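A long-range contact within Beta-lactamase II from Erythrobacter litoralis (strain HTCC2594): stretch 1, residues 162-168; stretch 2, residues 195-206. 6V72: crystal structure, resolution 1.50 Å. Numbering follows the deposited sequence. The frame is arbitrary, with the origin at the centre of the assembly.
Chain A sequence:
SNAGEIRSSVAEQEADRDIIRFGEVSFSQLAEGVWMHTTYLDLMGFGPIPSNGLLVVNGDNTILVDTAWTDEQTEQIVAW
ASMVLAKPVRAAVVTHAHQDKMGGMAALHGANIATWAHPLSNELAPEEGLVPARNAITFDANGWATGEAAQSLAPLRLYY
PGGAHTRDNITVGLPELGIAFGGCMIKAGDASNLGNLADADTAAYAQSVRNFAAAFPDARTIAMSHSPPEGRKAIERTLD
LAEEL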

ATOM      1  N   GLY A 162      15.739  13.172   2.202  1.00 12.75           N
ATOM      2  CA  GLY A 162      14.893  13.515   1.078  1.00 14.31           C
ATOM      3  C   GLY A 162      13.528  12.868   1.211  1.00 12.00           C
ATOM      4  O   GLY A 162      13.274  12.051   2.099  1.00 13.91           O
ATOM      5  N   GLY A 163      12.648  13.225   0.277  1.00 14.51           N
ATOM      6  CA  GLY A 163      11.288  12.710   0.315  1.00 14.99           C
ATOM      7  C   GLY A 163      11.228  11.216   0.042  1.00 13.81           C
ATOM      8  O   GLY A 163      11.971  10.674  -0.778  1.00 14.03           O
ATOM      9  N   ALA A 164      10.309  10.544   0.721  1.00 12.07           N
ATOM     10  CA  ALA A 164      10.140   9.116   0.484  1.00 12.59           C
ATOM     11  C   ALA A 164       8.742   8.720   0.942  1.00 11.78           C
ATOM     12  O   ALA A 164       7.773   8.972   0.228  1.00 15.60           O
ATOM     13  CB  ALA A 164      11.231   8.315   1.194  1.00 13.37           C
ATOM     14  N   HIS A 165       8.614   8.150   2.143  1.00 13.17           N
ATOM     15  CA  HIS A 165       7.286   7.792   2.636  1.00 13.82           C
ATOM     16  C   HIS A 165       6.424   9.040   2.810  1.00 16.03           C
ATOM     17  O   HIS A 165       5.208   9.028   2.527  1.00 16.22           O
ATOM     18  CB  HIS A 165       7.409   7.020   3.944  1.00 17.06           C
ATOM     19  CG  HIS A 165       6.098   6.691   4.587  1.00 24.08           C
ATOM     20  ND1 HIS A 165       5.378   5.561   4.267  1.00 28.52           N
ATOM     21  CD2 HIS A 165       5.393   7.327   5.555  1.00 27.31           C
ATOM     22  CE1 HIS A 165       4.275   5.523   4.997  1.00 28.84           C
ATOM     23  NE2 HIS A 165       4.258   6.585   5.784  1.00 30.91           N
ATOM     24  N   THR A 166       7.042  10.128   3.262  1.00 14.29           N
ATOM     25  CA  THR A 166       6.483  11.469   3.221  1.00 14.95           C
ATOM     26  C   THR A 166       7.552  12.423   2.716  1.00 13.18           C
ATOM     27  O   THR A 166       8.731  12.088   2.664  1.00 15.60           O
ATOM     28  CB  THR A 166       5.989  11.935   4.594  1.00 18.41           C
ATOM     29  OG1 THR A 166       7.107  11.992   5.494  1.00 21.23           O
ATOM     30  CG2 THR A 166       4.954  10.991   5.135  1.00 21.87           C
ATOM     31  N   ARG A 167       7.137  13.652   2.394  1.00 15.26           N
ATOM     32  CA  ARG A 167       8.086  14.641   1.890  1.00 15.31           C
ATOM     33  C   ARG A 167       9.164  14.945   2.916  1.00 16.41           C
ATOM     34  O   ARG A 167      10.327  15.195   2.564  1.00 19.04           O
ATOM     35  CB  ARG A 167       7.359  15.939   1.519  1.00 17.42           C
ATOM     36  CG  ARG A 167       8.257  16.975   0.807  1.00 21.76           C
ATOM     37  CD  ARG A 167       7.579  18.340   0.638  1.00 24.66           C
ATOM     38  NE  ARG A 167       7.271  18.916   1.945  1.00 24.93           N
ATOM     39  CZ  ARG A 167       6.445  19.939   2.159  1.00 24.57           C
ATOM     40  NH1 ARG A 167       5.844  20.547   1.128  1.00 24.62           N
ATOM     41  NH2 ARG A 167       6.233  20.351   3.413  1.00 25.80           N
ATOM     42  N   ASP A 168       8.797  14.953   4.192  1.00 15.50           N
ATOM     43  CA  ASP A 168       9.685  15.484   5.212  1.00 17.48           C
ATOM     44  C   ASP A 168      10.136  14.416   6.209  1.00 14.87           C
ATOM     45  O   ASP A 168      10.616  14.757   7.297  1.00 17.67           O
ATOM     46  CB  ASP A 168       8.999  16.653   5.918  1.00 20.03           C
ATOM     47  CG  ASP A 168       8.505  17.742   4.927  1.00 24.06           C
ATOM     48  OD1 ASP A 168       9.291  18.197   4.049  1.00 25.42           O
ATOM     49  OD2 ASP A 168       7.317  18.131   5.014  1.00 28.55           O
ATOM     50  N   GLY A 195       3.903  -0.306   1.503  1.00 20.87           N
ATOM     51  CA  GLY A 195       2.781   0.118   2.293  1.00 23.59           C
ATOM     52  C   GLY A 195       2.042   1.235   1.607  1.00 25.81           C
ATOM     53  O   GLY A 195       1.886   1.269   0.375  1.00 26.08           O
ATOM     54  N   ASN A 196       1.580   2.167   2.434  1.00 28.84           N
ATOM     55  CA  ASN A 196       0.754   3.279   2.005  1.00 27.99           C
ATOM     56  C   ASN A 196       1.634   4.394   1.450  1.00 23.15           C
ATOM     57  O   ASN A 196       2.384   5.047   2.202  1.00 26.64           O
ATOM     58  CB  ASN A 196      -0.090   3.766   3.177  1.00 32.33           C
ATOM     59  CG  ASN A 196      -1.135   4.734   2.745  1.00 31.83           C
ATOM     60  OD1 ASN A 196      -0.904   5.497   1.832  1.00 29.62           O
ATOM     61  ND2 ASN A 196      -2.308   4.701   3.383  1.00 36.87           N
ATOM     62  N   LEU A 197       1.528   4.617   0.132  1.00 19.20           N
ATOM     63  CA  LEU A 197       2.232   5.679  -0.571  1.00 18.59           C
ATOM     64  C   LEU A 197       1.341   6.878  -0.865  1.00 19.70           C
ATOM     65  O   LEU A 197       1.668   7.684  -1.741  1.00 20.27           O
ATOM     66  CB  LEU A 197       2.834   5.144  -1.871  1.00 18.57           C
ATOM     67  CG  LEU A 197       3.808   4.012  -1.579  1.00 18.27           C
ATOM     68  CD1 LEU A 197       4.319   3.431  -2.890  1.00 22.38           C
ATOM     69  CD2 LEU A 197       4.988   4.507  -0.722  1.00 21.89           C
ATOM     70  N   ALA A 198       0.229   7.019  -0.145  1.00 19.90           N
ATOM     71  CA  ALA A 198      -0.693   8.112  -0.440  1.00 20.93           C
ATOM     72  C   ALA A 198      -0.037   9.478  -0.283  1.00 20.69           C
ATOM     73  O   ALA A 198      -0.395  10.410  -1.007  1.00 25.16           O
ATOM     74  CB  ALA A 198      -1.936   8.015   0.447  1.00 23.46           C
ATOM     75  N   ASP A 199       0.927   9.617   0.639  1.00 21.13           N
ATOM     76  CA  ASP A 199       1.630  10.879   0.871  1.00 20.76           C
ATOM     77  C   ASP A 199       3.068  10.847   0.377  1.00 20.36           C
ATOM     78  O   ASP A 199       3.846  11.756   0.684  1.00 21.30           O
ATOM     79  CB  ASP A 199       1.621  11.242   2.359  1.00 23.26           C
ATOM     80  CG  ASP A 199       0.221  11.384   2.919  1.00 31.67           C
ATOM     81  OD1 ASP A 199      -0.641  11.973   2.238  1.00 33.67           O
ATOM     82  OD2 ASP A 199      -0.011  10.909   4.051  1.00 35.09           O
ATOM     83  N   ALA A 200       3.441   9.818  -0.369  1.00 18.64           N
ATOM     84  CA  ALA A 200       4.839   9.561  -0.675  1.00 16.52           C
ATOM     85  C   ALA A 200       5.341  10.455  -1.798  1.00 17.83           C
ATOM     86  O   ALA A 200       4.587  10.878  -2.685  1.00 21.83           O
ATOM     87  CB  ALA A 200       5.033   8.100  -1.085  1.00 18.20           C
ATOM     88  N   ASP A 201       6.650  10.713  -1.775  1.00 17.32           N
ATOM     89  CA  ASP A 201       7.347  11.260  -2.932  1.00 18.40           C
ATOM     90  C   ASP A 201       7.913  10.074  -3.700  1.00 16.47           C
ATOM     91  O   ASP A 201       9.023   9.611  -3.440  1.00 17.96           O
ATOM     92  CB  ASP A 201       8.422  12.236  -2.484  1.00 21.65           C
ATOM     93  CG  ASP A 201       9.105  12.928  -3.642  1.00 25.27           C
ATOM     94  OD1 ASP A 201       9.109  12.387  -4.775  1.00 24.99           O
ATOM     95  OD2 ASP A 201       9.675  14.005  -3.402  1.00 28.17           O
ATOM     96  N   THR A 202       7.132   9.553  -4.646  1.00 16.35           N
ATOM     97  CA  THR A 202       7.503   8.281  -5.260  1.00 17.32           C
ATOM     98  C   THR A 202       8.721   8.424  -6.160  1.00 18.45           C
ATOM     99  O   THR A 202       9.510   7.482  -6.291  1.00 19.90           O
ATOM    100  CB  THR A 202       6.321   7.689  -6.027  1.00 18.10           C
ATOM    101  OG1 THR A 202       5.842   8.639  -6.981  1.00 22.93           O
ATOM    102  CG2 THR A 202       5.182   7.318  -5.057  1.00 19.82           C
ATOM    103  N   ALA A 203       8.907   9.587  -6.775  1.00 19.23           N
ATOM    104  CA  ALA A 203      10.044   9.750  -7.670  1.00 20.04           C
ATOM    105  C   ALA A 203      11.350   9.818  -6.899  1.00 19.20           C
ATOM    106  O   ALA A 203      12.383   9.352  -7.399  1.00 22.18           O
ATOM    107  CB  ALA A 203       9.875  11.002  -8.523  1.00 24.31           C
ATOM    108  N   ALA A 204      11.324  10.375  -5.681  1.00 18.04           N
ATOM    109  CA  ALA A 204      12.535  10.589  -4.902  1.00 15.55           C
ATOM    110  C   ALA A 204      12.863   9.426  -3.986  1.00 14.52           C
ATOM    111  O   ALA A 204      14.000   9.346  -3.505  1.00 14.79           O
ATOM    112  CB  ALA A 204      12.415  11.863  -4.052  1.00 16.95           C
ATOM    113  N   TYR A 205      11.908   8.508  -3.788  1.00 12.65           N
ATOM    114  CA  TYR A 205      12.016   7.511  -2.723  1.00 12.74           C
ATOM    115  C   TYR A 205      13.315   6.718  -2.829  1.00 12.19           C
ATOM    116  O   TYR A 205      14.045   6.562  -1.840  1.00 12.48           O
ATOM    117  CB  TYR A 205      10.797   6.585  -2.775  1.00 12.51           C
ATOM    118  CG  TYR A 205      10.413   5.881  -1.485  1.00 11.85           C
ATOM    119  CD1 TYR A 205      11.335   5.138  -0.753  1.00 12.40           C
ATOM    120  CD2 TYR A 205       9.100   5.926  -1.032  1.00 11.58           C
ATOM    121  CE1 TYR A 205      10.958   4.471   0.395  1.00 12.35           C
ATOM    122  CE2 TYR A 205       8.714   5.288   0.116  1.00 13.18           C
ATOM    123  CZ  TYR A 205       9.643   4.570   0.838  1.00 11.86           C
ATOM    124  OH  TYR A 205       9.220   3.929   1.992  1.00 14.55           O
ATOM    125  N   ALA A 206      13.636   6.213  -4.020  1.00 12.63           N
ATOM    126  CA  ALA A 206      14.816   5.365  -4.123  1.00 12.24           C
ATOM    127  C   ALA A 206      16.100   6.126  -3.787  1.00 12.15           C
ATOM    128  O   ALA A 206      16.958   5.609  -3.063  1.00 13.49           O
ATOM    129  CB  ALA A 206      14.904   4.767  -5.534  1.00 15.55           C
TER
HETATM  130  O   HOH W   1       2.742   7.812   2.229  1.00 24.98           O
HETATM  131  O   HOH W   2       6.508   3.772   2.640  1.00 25.88           O
HETATM  132  O   HOH W   3       4.312  14.034   2.205  1.00 26.19           O

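How do the two backbones meet? Neither stretch forms a strand here, so there is no ladder of hydrogen bonds; residues 162-168 run as irregular chain past a loop that becomes helical by Tyr205. The CA atoms of Ala164 and Tyr205 lie 4.0 Å apart, and those of His165 and Ala200 4.5 Å. A single direct hydrogen bond joins the stretches, from Asp201 N to Ala164 O at 2.9 Å. Beside it, the CA of Ala200 makes a CA-H...O contact of 3.3 Å with His165 O. Ala200 N is also near that oxygen, but its angle is too poor for a hydrogen bond; this amide instead closes the type I turn from Leu197 to Ala200, donating to Leu197 O at 3.1 Å.

What completes the polar link where the backbones do not bond directly? Water 1 donates to His165 O and to Asn196 O, each 2.8 Å from its oxygen, and accepts from Asp199 N, whose nitrogen is 3.0 Å from the water oxygen. One molecule thus ties a carbonyl of the first stretch to two backbone groups of the second. Water 3 repeats the idea farther along, accepting from Arg167 N at 2.9 Å from its oxygen and donating to Asp199 O at 2.8 Å. Water 3 thus bridges Arg167 N and Asp199 O, which lie 4.2 Å apart, too far for a direct hydrogen bond.

What does the absence of a side chain at Gly163 allow? An ideal CB on this residue would point toward the other stretch and lie 2.9 Å from Asp201 OD2, a clash. With no side chain there, Gly163 C comes within 3.9 Å of Asp201 CB, and Gly163 O within 3.5 Å of Ala204 CB. The Asp201 side chain also serves its own stretch: its OD1 accepts a hydrogen bond from Ala204 N at 3.1 Å.

How do Tyr205 and the residues beside its ring pack? The methyl of Ala164 sits almost squarely over the ring: its CB is 3.7 Å from the centroid of the Tyr205 ring and 9° off the normal, a CH-pi contact. The backbone follows closely, with Ala164 C 3.4 Å from Tyr205 CD2 and His165 N 3.5 Å from Tyr205 CE2. The CA-to-CB bond of His165 points away from the other stretch, yet the imidazole still reaches a water-mediated link: water 2 donates to Tyr205 OH, 2.8 Å from its oxygen, and hydrogen-bonds to His165 ND1, 2.7 Å away.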